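Long-range contacts in flagellar basal body rod modification protein (Helicobacter pylori 26695, PDB 4ZZF), which is probably required for flagellar hook formation, perhaps as a scaffolding protein, and is represented here by a truncated all-beta part that includes its Ig-like domain: residues I6-E11 / F140-Q145; L29-K34 / L104-G109; P42-L47 / Y88-E93; G111-V116 / L125-M130. All blocks are in the same frame, centred on the assembly; numbering follows the deposited sequence.

How the contacts relate
The four contacts show one all-beta chain tied together at different depths. Contact 3 is regular sheet within the FlgD Ig-like domain, apolar on one side and largely polar on the other. Contact 2 shares that sheet through strand 104-107, neighbour of 86-94, and sets it against strand 25-31 by a side-chain bond, waters and apolar contacts instead of paired backbones. Contact 1 joins the two ends of the chain and encloses the other three in sequence; with contact 4, the more buried of the two, it lies on the far side of the chain's centre from contact 3. Contacts 1 and 4 share backbone bonds and both meet the third subunit, whereas contacts 2 and 3 touch no other chain.

Contact 1. Residues I6-E11 / F140-Q145; sequences IGKIAE and FYQPDQ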
# COMPACT_ATOMS: atom_id res chain seq x y z
N ILE A 6 -0.28 2.07 -7.86
CA ILE A 6 0.37 0.95 -8.51
C ILE A 6 -0.24 -0.36 -8.02
O ILE A 6 -0.36 -0.58 -6.83
CB ILE A 6 1.88 0.94 -8.24
CG1 ILE A 6 2.53 2.15 -8.92
CG2 ILE A 6 2.50 -0.36 -8.71
CD1 ILE A 6 3.94 2.37 -8.45
N GLY A 7 -0.64 -1.21 -8.96
CA GLY A 7 -1.26 -2.47 -8.64
C GLY A 7 -2.77 -2.39 -8.50
O GLY A 7 -3.43 -3.41 -8.34
N LYS A 8 -3.31 -1.18 -8.54
CA LYS A 8 -4.77 -1.01 -8.50
C LYS A 8 -5.30 -1.07 -9.91
O LYS A 8 -4.55 -0.88 -10.87
CB LYS A 8 -5.18 0.31 -7.83
CG LYS A 8 -4.64 0.55 -6.40
CD LYS A 8 -5.18 -0.46 -5.41
CE LYS A 8 -4.86 -0.07 -3.97
NZ LYS A 8 -3.40 0.10 -3.73
N ILE A 9 -6.60 -1.32 -10.04
CA ILE A 9 -7.28 -1.07 -11.30
C ILE A 9 -7.71 0.37 -11.28
O ILE A 9 -8.26 0.84 -10.27
CB ILE A 9 -8.50 -2.00 -11.53
CG1 ILE A 9 -8.10 -3.46 -11.35
CG2 ILE A 9 -9.13 -1.75 -12.92
CD1 ILE A 9 -7.36 -4.04 -12.52
N ALA A 10 -7.43 1.08 -12.36
CA ALA A 10 -7.87 2.46 -12.51
C ALA A 10 -8.91 2.55 -13.62
O ALA A 10 -8.77 1.90 -14.66
CB ALA A 10 -6.70 3.37 -12.81
N GLU A 11 -9.97 3.31 -13.36
CA GLU A 11 -10.91 3.73 -14.39
C GLU A 11 -10.54 5.18 -14.72
O GLU A 11 -10.44 6.00 -13.82
CB GLU A 11 -12.37 3.64 -13.90
CG GLU A 11 -12.83 2.28 -13.40
CD GLU A 11 -13.21 1.34 -14.53
OE1 GLU A 11 -13.47 1.82 -15.66
OE2 GLU A 11 -13.22 0.11 -14.31
N PHE A 140 -10.44 4.09 -8.42
CA PHE A 140 -9.50 2.98 -8.22
C PHE A 140 -10.08 1.89 -7.34
O PHE A 140 -10.80 2.17 -6.38
CB PHE A 140 -8.19 3.45 -7.56
CG PHE A 140 -7.42 4.47 -8.36
CD1 PHE A 140 -7.71 5.82 -8.25
CD2 PHE A 140 -6.37 4.07 -9.18
CE1 PHE A 140 -6.98 6.76 -8.96
CE2 PHE A 140 -5.64 4.99 -9.90
CZ PHE A 140 -5.94 6.34 -9.79
N TYR A 141 -9.72 0.64 -7.65
CA TYR A 141 -10.08 -0.51 -6.81
C TYR A 141 -9.07 -1.65 -7.01
O TYR A 141 -8.23 -1.60 -7.91
CB TYR A 141 -11.52 -0.97 -7.11
CG TYR A 141 -11.83 -1.19 -8.58
CD1 TYR A 141 -11.60 -2.42 -9.19
CD2 TYR A 141 -12.36 -0.16 -9.35
CE1 TYR A 141 -11.89 -2.63 -10.54
CE2 TYR A 141 -12.65 -0.36 -10.70
CZ TYR A 141 -12.41 -1.59 -11.29
OH TYR A 141 -12.70 -1.78 -12.62
N GLN A 142 -9.15 -2.66 -6.15
CA GLN A 142 -8.23 -3.78 -6.22
C GLN A 142 -8.69 -4.80 -7.28
O GLN A 142 -9.89 -5.03 -7.44
CB GLN A 142 -8.08 -4.42 -4.84
CG GLN A 142 -6.86 -3.89 -4.07
CD GLN A 142 -6.98 -4.02 -2.54
OE1 GLN A 142 -7.95 -4.59 -2.02
NE2 GLN A 142 -5.99 -3.48 -1.83
N PRO A 143 -7.72 -5.39 -8.01
CA PRO A 143 -7.94 -6.41 -9.05
C PRO A 143 -8.67 -7.59 -8.48
O PRO A 143 -8.56 -7.77 -7.26
CB PRO A 143 -6.53 -6.83 -9.45
CG PRO A 143 -5.66 -5.76 -9.01
CD PRO A 143 -6.29 -5.13 -7.80
N ASP A 144 -9.36 -8.37 -9.32
CA ASP A 144 -9.98 -9.63 -8.91
C ASP A 144 -11.37 -9.34 -8.28
O ASP A 144 -12.30 -10.13 -8.44
CB ASP A 144 -9.00 -10.41 -7.98
CG ASP A 144 -9.61 -11.61 -7.28
OD1 ASP A 144 -10.83 -11.81 -7.29
OD2 ASP A 144 -8.80 -12.37 -6.67
N GLN A 145 -11.53 -8.22 -7.59
CA GLN A 145 -12.85 -7.81 -7.10
C GLN A 145 -13.31 -6.49 -7.75
O GLN A 145 -12.63 -5.92 -8.63
CB GLN A 145 -12.86 -7.69 -5.56
CG GLN A 145 -11.86 -8.58 -4.81
CD GLN A 145 -10.58 -7.85 -4.42
OE1 GLN A 145 -10.01 -7.11 -5.22
NE2 GLN A 145 -10.12 -8.06 -3.20
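Ile9 and Tyr141 sit opposite each other where the first strand of the chain meets the last, and their side chains share one side of the pairing. The branch point of Ile9 lies over a face of the phenol ring, a CH-pi contact with CB 4.0 Å from the ring centroid and 27° off the normal. Ile9 CG2 reaches on toward the hydroxyl, while CG1 turns to Pro143 and meets its CA at 3.7 Å. With CG between its backbone N and carbonyl carbon (chi1 50°), the crowded position, Tyr141 has its ring beside Ile9. At the ring's edge, in its plane, Tyr141 OH donates to Glu11 OE2 at 2.6 Å, meeting the anti lone pair of that oxygen; carboxylate and ring are nearly coplanar, 21° apart. Arg110 also binds both the hydroxyl and the carboxylate, and Arg107 takes the other oxygen, so the acid is gripped by two cations that would be expected to favour its charged form.

Within the chain this is a two-stranded antiparallel pairing of strands 9-12 and 137-141, with Ile9 and Tyr141 as its hydrogen-bonded pair: Ile9 N to Tyr141 O at 2.7 Å, and Tyr141 N to Ile9 O at 3.0 Å. Ala10 and Phe140 form the adjoining non-hydrogen-bonded pair and point to the other side, where Ala10 CB rests 3.5 Å from Phe140 CE2. Phe140 also continues the sheet into a strand of the second subunit. Beyond the paired residues, Lys8 runs side by side with Gln142, its CD 4.0 Å from Gln142 CG, before its amine turns to the carbonyl of Ser4.

Contact 2. Residues L29-K34 / L104-G109; sequences LFFDEK and LQTRIG
Leu29 to Phe31 run against Leu104 to Arg107 with strand directions 152° apart and axes 6.2 Å from each other at closest approach, roughly antiparallel but without paired backbone bonds. Thr106 carries the contact. Its OG1, anti to the backbone N (chi1 -169°), donates to Phe30 O at 2.6 Å, the donor tilted 16° from the carbonyl plane. The methyl branch of the same residue lies over a face of the Phe31 ring, displaced toward the rim: a CH-pi contact with Thr106 CG2 4.2 Å from the ring centroid. The two side chains cross at about a right angle. Farther along, Leu29 CD2 presses on the peptide between Arg107 and Ile108, 3.3 Å from Ile108 N, and also touches Ile108 CG1. At the other end, Leu104 CD1 lies over the face of the Glu33 carboxylate, 3.5 Å from Glu33 OE1.

Water fills in where the backbones stand apart. One molecule accepts from Phe30 N at 2.6 Å and donates to Arg107 O; a second donates to both Asp32 OD1 and Gln105 O. Asp32 also forms a salt bridge with Arg110, which binds Thr106 OG1 as well. Strand 25-31 thus meets strand 104-107 through one threonine hydroxyl and one water beside the apolar contacts of Leu29 and Phe31, a polar seam that satisfies backbone groups left without a direct partner across the gap.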
# COMPACT_ATOMS: atom_id res chain seq x y z
N LEU A 29 -6.61 -3.12 -24.71
CA LEU A 29 -7.73 -3.39 -23.82
C LEU A 29 -7.29 -4.28 -22.67
O LEU A 29 -6.50 -5.21 -22.86
CB LEU A 29 -8.88 -4.07 -24.58
CG LEU A 29 -9.63 -3.20 -25.57
CD1 LEU A 29 -10.71 -4.03 -26.27
CD2 LEU A 29 -10.23 -2.04 -24.85
N PHE A 30 -7.81 -4.01 -21.48
CA PHE A 30 -7.43 -4.81 -20.33
C PHE A 30 -8.52 -5.82 -19.98
O PHE A 30 -9.67 -5.43 -19.74
CB PHE A 30 -7.13 -3.91 -19.13
CG PHE A 30 -6.73 -4.65 -17.89
CD1 PHE A 30 -5.41 -4.99 -17.67
CD2 PHE A 30 -7.68 -5.01 -16.94
CE1 PHE A 30 -5.04 -5.67 -16.52
CE2 PHE A 30 -7.32 -5.69 -15.79
CZ PHE A 30 -5.99 -6.01 -15.58
N PHE A 31 -8.15 -7.10 -19.96
CA PHE A 31 -9.10 -8.15 -19.58
C PHE A 31 -8.80 -8.67 -18.17
O PHE A 31 -7.75 -9.27 -17.92
CB PHE A 31 -9.09 -9.28 -20.62
CG PHE A 31 -9.58 -8.82 -21.97
CD1 PHE A 31 -8.71 -8.20 -22.87
CD2 PHE A 31 -10.92 -8.96 -22.32
CE1 PHE A 31 -9.16 -7.75 -24.10
CE2 PHE A 31 -11.38 -8.51 -23.55
CZ PHE A 31 -10.50 -7.90 -24.45
N ASP A 32 -9.74 -8.42 -17.26
CA ASP A 32 -9.61 -8.77 -15.85
C ASP A 32 -9.54 -10.28 -15.59
O ASP A 32 -9.00 -10.71 -14.59
CB ASP A 32 -10.79 -8.17 -15.09
CG ASP A 32 -10.96 -6.69 -15.38
OD1 ASP A 32 -11.42 -6.34 -16.50
OD2 ASP A 32 -10.60 -5.86 -14.52
N GLU A 33 -10.11 -11.04 -16.52
CA GLU A 33 -10.14 -12.50 -16.49
C GLU A 33 -9.67 -13.01 -17.82
O GLU A 33 -9.85 -12.32 -18.83
CB GLU A 33 -11.56 -13.03 -16.26
CG GLU A 33 -12.12 -12.90 -14.89
CD GLU A 33 -13.50 -13.53 -14.81
OE1 GLU A 33 -13.87 -14.26 -15.77
OE2 GLU A 33 -14.21 -13.30 -13.80
N LYS A 34 -9.12 -14.23 -17.85
CA LYS A 34 -8.83 -14.90 -19.10
C LYS A 34 -10.06 -14.97 -19.98
O LYS A 34 -11.13 -15.36 -19.53
CB LYS A 34 -8.32 -16.33 -18.86
CG LYS A 34 -6.90 -16.41 -18.37
CD LYS A 34 -6.40 -17.84 -18.40
CE LYS A 34 -4.93 -17.88 -17.99
NZ LYS A 34 -4.31 -19.23 -18.18
N LEU A 104 -18.99 -9.91 -19.07
CA LEU A 104 -18.05 -8.96 -18.48
C LEU A 104 -17.76 -7.85 -19.49
O LEU A 104 -17.89 -8.04 -20.70
CB LEU A 104 -16.74 -9.64 -18.09
CG LEU A 104 -16.80 -10.75 -17.05
CD1 LEU A 104 -15.38 -11.26 -16.73
CD2 LEU A 104 -17.50 -10.24 -15.79
N GLN A 105 -17.37 -6.68 -19.00
CA GLN A 105 -17.05 -5.58 -19.90
C GLN A 105 -15.67 -5.02 -19.66
O GLN A 105 -15.14 -5.09 -18.56
CB GLN A 105 -18.07 -4.46 -19.75
CG GLN A 105 -19.49 -4.98 -19.85
CD GLN A 105 -20.45 -3.90 -20.24
OE1 GLN A 105 -20.60 -2.90 -19.53
NE2 GLN A 105 -21.09 -4.07 -21.39
N THR A 106 -15.10 -4.45 -20.72
CA THR A 106 -13.93 -3.62 -20.58
C THR A 106 -13.92 -2.58 -21.70
O THR A 106 -14.83 -2.54 -22.53
CB THR A 106 -12.63 -4.45 -20.60
OG1 THR A 106 -11.52 -3.62 -20.20
CG2 THR A 106 -12.37 -5.04 -21.97
N ARG A 107 -12.92 -1.71 -21.70
CA ARG A 107 -12.91 -0.56 -22.59
C ARG A 107 -11.54 0.05 -22.52
O ARG A 107 -10.79 -0.21 -21.57
CB ARG A 107 -13.96 0.48 -22.17
CG ARG A 107 -13.72 1.00 -20.75
CD ARG A 107 -14.36 2.36 -20.51
NE ARG A 107 -14.24 2.82 -19.13
CZ ARG A 107 -13.43 3.79 -18.72
NH1 ARG A 107 -12.65 4.42 -19.59
NH2 ARG A 107 -13.40 4.14 -17.44
N ILE A 108 -11.21 0.85 -23.53
CA ILE A 108 -10.01 1.66 -23.50
C ILE A 108 -10.01 2.59 -22.27
O ILE A 108 -11.04 3.17 -21.92
CB ILE A 108 -9.91 2.50 -24.78
CG1 ILE A 108 -9.41 1.62 -25.93
CG2 ILE A 108 -8.95 3.68 -24.61
CD1 ILE A 108 -9.00 2.43 -27.14
N GLY A 109 -8.86 2.74 -21.62
CA GLY A 109 -8.75 3.72 -20.55
C GLY A 109 -9.07 3.19 -19.16
O GLY A 109 -9.41 3.96 -18.26
O HOH W 1 -8.38 -1.48 -21.12
O HOH W 2 -13.81 -7.02 -17.24

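Contact 3. Residues P42-L47 / Y88-E93; sequences PAIQIL and YKIKAE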
# COMPACT_ATOMS: atom_id res chain seq x y z
N PRO A 42 -17.48 -13.41 -27.60
CA PRO A 42 -16.74 -12.22 -27.16
C PRO A 42 -16.31 -11.36 -28.34
O PRO A 42 -15.90 -11.87 -29.38
CB PRO A 42 -15.51 -12.80 -26.46
CG PRO A 42 -15.25 -14.08 -27.21
CD PRO A 42 -16.64 -14.62 -27.54
N ALA A 43 -16.39 -10.05 -28.18
CA ALA A 43 -16.05 -9.17 -29.27
C ALA A 43 -15.73 -7.77 -28.78
O ALA A 43 -16.19 -7.35 -27.71
CB ALA A 43 -17.21 -9.13 -30.27
N ILE A 44 -14.94 -7.05 -29.57
CA ILE A 44 -14.73 -5.61 -29.43
C ILE A 44 -15.75 -4.81 -30.25
O ILE A 44 -16.01 -5.14 -31.41
CB ILE A 44 -13.33 -5.21 -29.92
CG1 ILE A 44 -12.26 -5.90 -29.08
CG2 ILE A 44 -13.16 -3.70 -29.93
CD1 ILE A 44 -10.87 -5.83 -29.70
N GLN A 45 -16.32 -3.76 -29.66
CA GLN A 45 -17.15 -2.84 -30.44
C GLN A 45 -16.47 -1.48 -30.56
O GLN A 45 -15.96 -0.93 -29.58
CB GLN A 45 -18.54 -2.66 -29.80
CG GLN A 45 -19.36 -3.94 -29.62
CD GLN A 45 -18.88 -4.81 -28.44
OE1 GLN A 45 -18.60 -4.29 -27.35
NE2 GLN A 45 -18.77 -6.12 -28.67
N ILE A 46 -16.48 -0.92 -31.77
CA ILE A 46 -15.98 0.43 -32.01
C ILE A 46 -17.12 1.37 -32.41
O ILE A 46 -17.80 1.15 -33.40
CB ILE A 46 -14.91 0.42 -33.08
CG1 ILE A 46 -13.86 -0.65 -32.75
CG2 ILE A 46 -14.27 1.81 -33.20
CD1 ILE A 46 -12.74 -0.78 -33.76
N LEU A 47 -17.32 2.41 -31.61
CA LEU A 47 -18.44 3.32 -31.79
C LEU A 47 -17.93 4.71 -32.17
O LEU A 47 -16.81 5.08 -31.76
CB LEU A 47 -19.28 3.41 -30.51
CG LEU A 47 -20.19 2.25 -30.05
CD1 LEU A 47 -19.50 0.92 -30.07
CD2 LEU A 47 -20.70 2.52 -28.64
N TYR A 88 -13.03 7.67 -31.77
CA TYR A 88 -13.85 6.46 -31.67
C TYR A 88 -13.75 5.80 -30.30
O TYR A 88 -12.65 5.53 -29.80
CB TYR A 88 -13.44 5.50 -32.77
CG TYR A 88 -13.93 5.99 -34.10
CD1 TYR A 88 -13.23 6.95 -34.82
CD2 TYR A 88 -15.12 5.51 -34.63
CE1 TYR A 88 -13.69 7.41 -36.04
CE2 TYR A 88 -15.60 5.96 -35.84
CZ TYR A 88 -14.88 6.91 -36.55
OH TYR A 88 -15.37 7.35 -37.75
N LYS A 89 -14.90 5.54 -29.70
CA LYS A 89 -14.99 4.79 -28.45
C LYS A 89 -14.83 3.30 -28.69
O LYS A 89 -15.51 2.71 -29.54
CB LYS A 89 -16.34 5.04 -27.75
CG LYS A 89 -16.63 6.50 -27.49
CD LYS A 89 -18.05 6.70 -26.99
CE LYS A 89 -18.39 8.18 -26.85
NZ LYS A 89 -19.72 8.41 -26.20
N ILE A 90 -13.93 2.67 -27.94
CA ILE A 90 -13.67 1.25 -28.08
C ILE A 90 -13.99 0.52 -26.78
O ILE A 90 -13.49 0.90 -25.71
CB ILE A 90 -12.22 0.98 -28.49
CG1 ILE A 90 -11.91 1.70 -29.81
CG2 ILE A 90 -11.99 -0.51 -28.64
CD1 ILE A 90 -10.49 1.53 -30.29
N LYS A 91 -14.87 -0.48 -26.87
CA LYS A 91 -15.32 -1.30 -25.74
C LYS A 91 -15.23 -2.76 -26.13
O LYS A 91 -15.00 -3.09 -27.30
CB LYS A 91 -16.75 -0.99 -25.34
CG LYS A 91 -17.10 0.46 -25.28
CD LYS A 91 -18.48 0.68 -24.67
CE LYS A 91 -19.57 -0.03 -25.43
NZ LYS A 91 -20.90 0.53 -25.02
N ALA A 92 -15.44 -3.65 -25.16
CA ALA A 92 -15.45 -5.07 -25.44
C ALA A 92 -16.37 -5.80 -24.48
O ALA A 92 -16.63 -5.35 -23.37
CB ALA A 92 -14.04 -5.65 -25.36
N GLU A 93 -16.85 -6.96 -24.92
CA GLU A 93 -17.65 -7.83 -24.09
C GLU A 93 -17.06 -9.22 -24.20
O GLU A 93 -16.66 -9.62 -25.29
CB GLU A 93 -19.11 -7.84 -24.55
CG GLU A 93 -19.85 -6.56 -24.20
CD GLU A 93 -21.34 -6.75 -24.29
OE1 GLU A 93 -21.79 -7.29 -25.33
OE2 GLU A 93 -22.05 -6.40 -23.31
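Ile44, Ile46, Ile90 and Ala92 project from one face of a regular antiparallel pairing, while Ala43, Gln45, Leu47, Lys89, Lys91 and Glu93 occupy the other. On the apolar face Ile44 and Ile90 meet by their CG2 methyls. The two side chains cross obliquely, with Ile44 CG2 3.6 Å from Ile90 CG2; in Ile44 that methyl stands anti to the backbone N, leaving CG1 to touch Ala92 CB at 4.1 Å. Ile46 CG2 touches both Ile90 CG1 and Tyr88 CB, the latter at 3.8 Å, its side chain at about a right angle to that of the tyrosine.

The opposite face is more polar. Leu47 CD2 comes within 4.1 Å of Lys91 NZ as their chains cross obliquely. Gln45 bends at chi2 (76°) to fold back along its own strand, where NE2 gives a weak bond to Ala43 O and OE1 passes over the Ala92 backbone, 3.8 Å from its CA. Between the two faces, Ala43-Glu93, Gln45-Lys91 and Leu47-Lys89 are hydrogen-bonded pairs. Lys91 N to Gln45 O is almost straight (175°, 3.0 Å), whereas Lys89 N to Leu47 O at 2.8 Å is weak, at 128°.

These are neighbouring strands of the FlgD Ig-like domain. Strand 43-47 pairs on its other edge with 53-58, and strand 86-94 with 16-19 and 104-107. The isoleucine face packs on Phe27 and Leu29 of strand 25-31 and on Phe71 and Trp73 of strand 67-73, one sheet set against another as in a beta sandwich.

Contact 4. Residues G111-V116 / L125-M130; sequences GEVESV and LRMGEM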
# COMPACT_ATOMS: atom_id res chain seq x y z
N GLY A 111 -7.70 -0.29 -16.42
CA GLY A 111 -6.87 -1.46 -16.28
C GLY A 111 -5.90 -1.32 -15.13
O GLY A 111 -5.89 -0.31 -14.41
N GLU A 112 -5.08 -2.35 -14.97
CA GLU A 112 -4.12 -2.33 -13.89
C GLU A 112 -3.10 -1.23 -14.09
O GLU A 112 -2.61 -1.01 -15.20
CB GLU A 112 -3.41 -3.67 -13.79
CG GLU A 112 -2.51 -3.75 -12.56
CD GLU A 112 -1.91 -5.14 -12.36
OE1 GLU A 112 -1.58 -5.81 -13.37
OE2 GLU A 112 -1.76 -5.54 -11.19
N VAL A 113 -2.79 -0.52 -13.02
CA VAL A 113 -1.71 0.45 -13.06
C VAL A 113 -0.39 -0.25 -12.88
O VAL A 113 -0.10 -0.76 -11.80
CB VAL A 113 -1.88 1.53 -12.00
CG1 VAL A 113 -0.72 2.52 -12.10
CG2 VAL A 113 -3.23 2.21 -12.17
N GLU A 114 0.42 -0.27 -13.92
CA GLU A 114 1.65 -1.05 -13.90
C GLU A 114 2.83 -0.27 -13.34
O GLU A 114 3.78 -0.86 -12.83
CB GLU A 114 1.97 -1.54 -15.31
CG GLU A 114 0.88 -2.43 -15.88
CD GLU A 114 1.17 -2.87 -17.30
OE1 GLU A 114 1.27 -1.98 -18.17
OE2 GLU A 114 1.30 -4.09 -17.53
N SER A 115 2.80 1.04 -13.45
CA SER A 115 3.85 1.85 -12.86
C SER A 115 3.35 3.27 -12.77
O SER A 115 2.38 3.64 -13.42
CB SER A 115 5.15 1.77 -13.67
OG SER A 115 5.14 2.64 -14.78
N VAL A 116 4.01 4.07 -11.93
CA VAL A 116 3.79 5.51 -11.89
C VAL A 116 5.05 6.19 -12.37
O VAL A 116 6.14 5.90 -11.88
CB VAL A 116 3.42 6.00 -10.48
CG1 VAL A 116 3.56 7.52 -10.37
CG2 VAL A 116 2.01 5.58 -10.13
N LEU A 125 0.25 7.69 -14.98
CA LEU A 125 -0.00 6.27 -14.78
C LEU A 125 0.35 5.47 -16.02
O LEU A 125 -0.11 5.79 -17.12
CB LEU A 125 -1.47 6.04 -14.44
CG LEU A 125 -2.08 6.79 -13.27
CD1 LEU A 125 -3.60 6.53 -13.27
CD2 LEU A 125 -1.43 6.31 -11.98
N ARG A 126 1.16 4.43 -15.87
CA ARG A 126 1.37 3.53 -16.99
C ARG A 126 0.38 2.39 -16.92
O ARG A 126 0.35 1.63 -15.96
CB ARG A 126 2.80 2.98 -17.02
CG ARG A 126 3.00 2.01 -18.20
CD ARG A 126 4.23 1.12 -18.03
NE ARG A 126 5.47 1.88 -17.95
CZ ARG A 126 6.07 2.44 -19.01
NH1 ARG A 126 5.53 2.32 -20.23
NH2 ARG A 126 7.21 3.13 -18.84
N MET A 127 -0.44 2.29 -17.97
CA MET A 127 -1.49 1.28 -18.09
C MET A 127 -1.39 0.60 -19.44
O MET A 127 -1.96 1.08 -20.42
CB MET A 127 -2.87 1.93 -17.91
CG MET A 127 -2.99 2.73 -16.62
SD MET A 127 -4.49 3.72 -16.47
CE MET A 127 -5.74 2.48 -16.82
N GLY A 128 -0.68 -0.51 -19.50
CA GLY A 128 -0.39 -1.15 -20.76
C GLY A 128 0.44 -0.19 -21.59
O GLY A 128 1.37 0.43 -21.07
N GLU A 129 0.10 -0.03 -22.86
CA GLU A 129 0.79 0.91 -23.73
C GLU A 129 0.41 2.38 -23.48
O GLU A 129 1.07 3.27 -23.98
CB GLU A 129 0.53 0.56 -25.19
CG GLU A 129 1.23 -0.71 -25.65
CD GLU A 129 2.74 -0.58 -25.62
OE1 GLU A 129 3.24 0.54 -25.87
OE2 GLU A 129 3.43 -1.59 -25.35
N MET A 130 -0.66 2.63 -22.72
CA MET A 130 -1.09 4.00 -22.50
C MET A 130 -0.38 4.64 -21.31
O MET A 130 -0.06 3.98 -20.31
CB MET A 130 -2.61 4.08 -22.29
CG MET A 130 -3.42 3.49 -23.44
SD MET A 130 -5.21 3.67 -23.21
CE MET A 130 -5.34 5.44 -23.01
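Glu114 and Ser115 both face Arg126, a classic beta bulge in the hairpin of strands 115-119 and 122-127. Its backbone bonds, Glu114 N to Arg126 O and Arg126 N to Ser115 O, are both 2.8 Å.

Two polar side-chain bonds add to the bulge. Glu114 extends beyond CG to place OE1 2.8 Å from Gly128 N, which meets it from above the carboxylate plane (48° out) at the start of the type II' turn from Met127 to Met130. Nearby, Arg126 bends at chi3 (-62°), and its NE gives a bond of 3.3 Å to Ser115 OG, itself bound to Glu139 of the third subunit.

The apolar contacts centre on Leu125, whose CD2 touches both Val113 CG1 at 3.9 Å and Val116 CG2 at 4.0 Å. Val116 runs side by side with it, while Val113 crosses it obliquely. Met127 reaches back until its CE lies 3.4 Å from Gly111 N.

Within the chain, strand 122-127 lies between 115-119 and 130-133. Gly111 bonds to the backbone of Ala10 in strand 9-12 and Val113 to that of Gly7 and Lys8, Met127 packs on Tyr68 of strand 67-73, and Val116 extends the sheet into a strand of the third subunit.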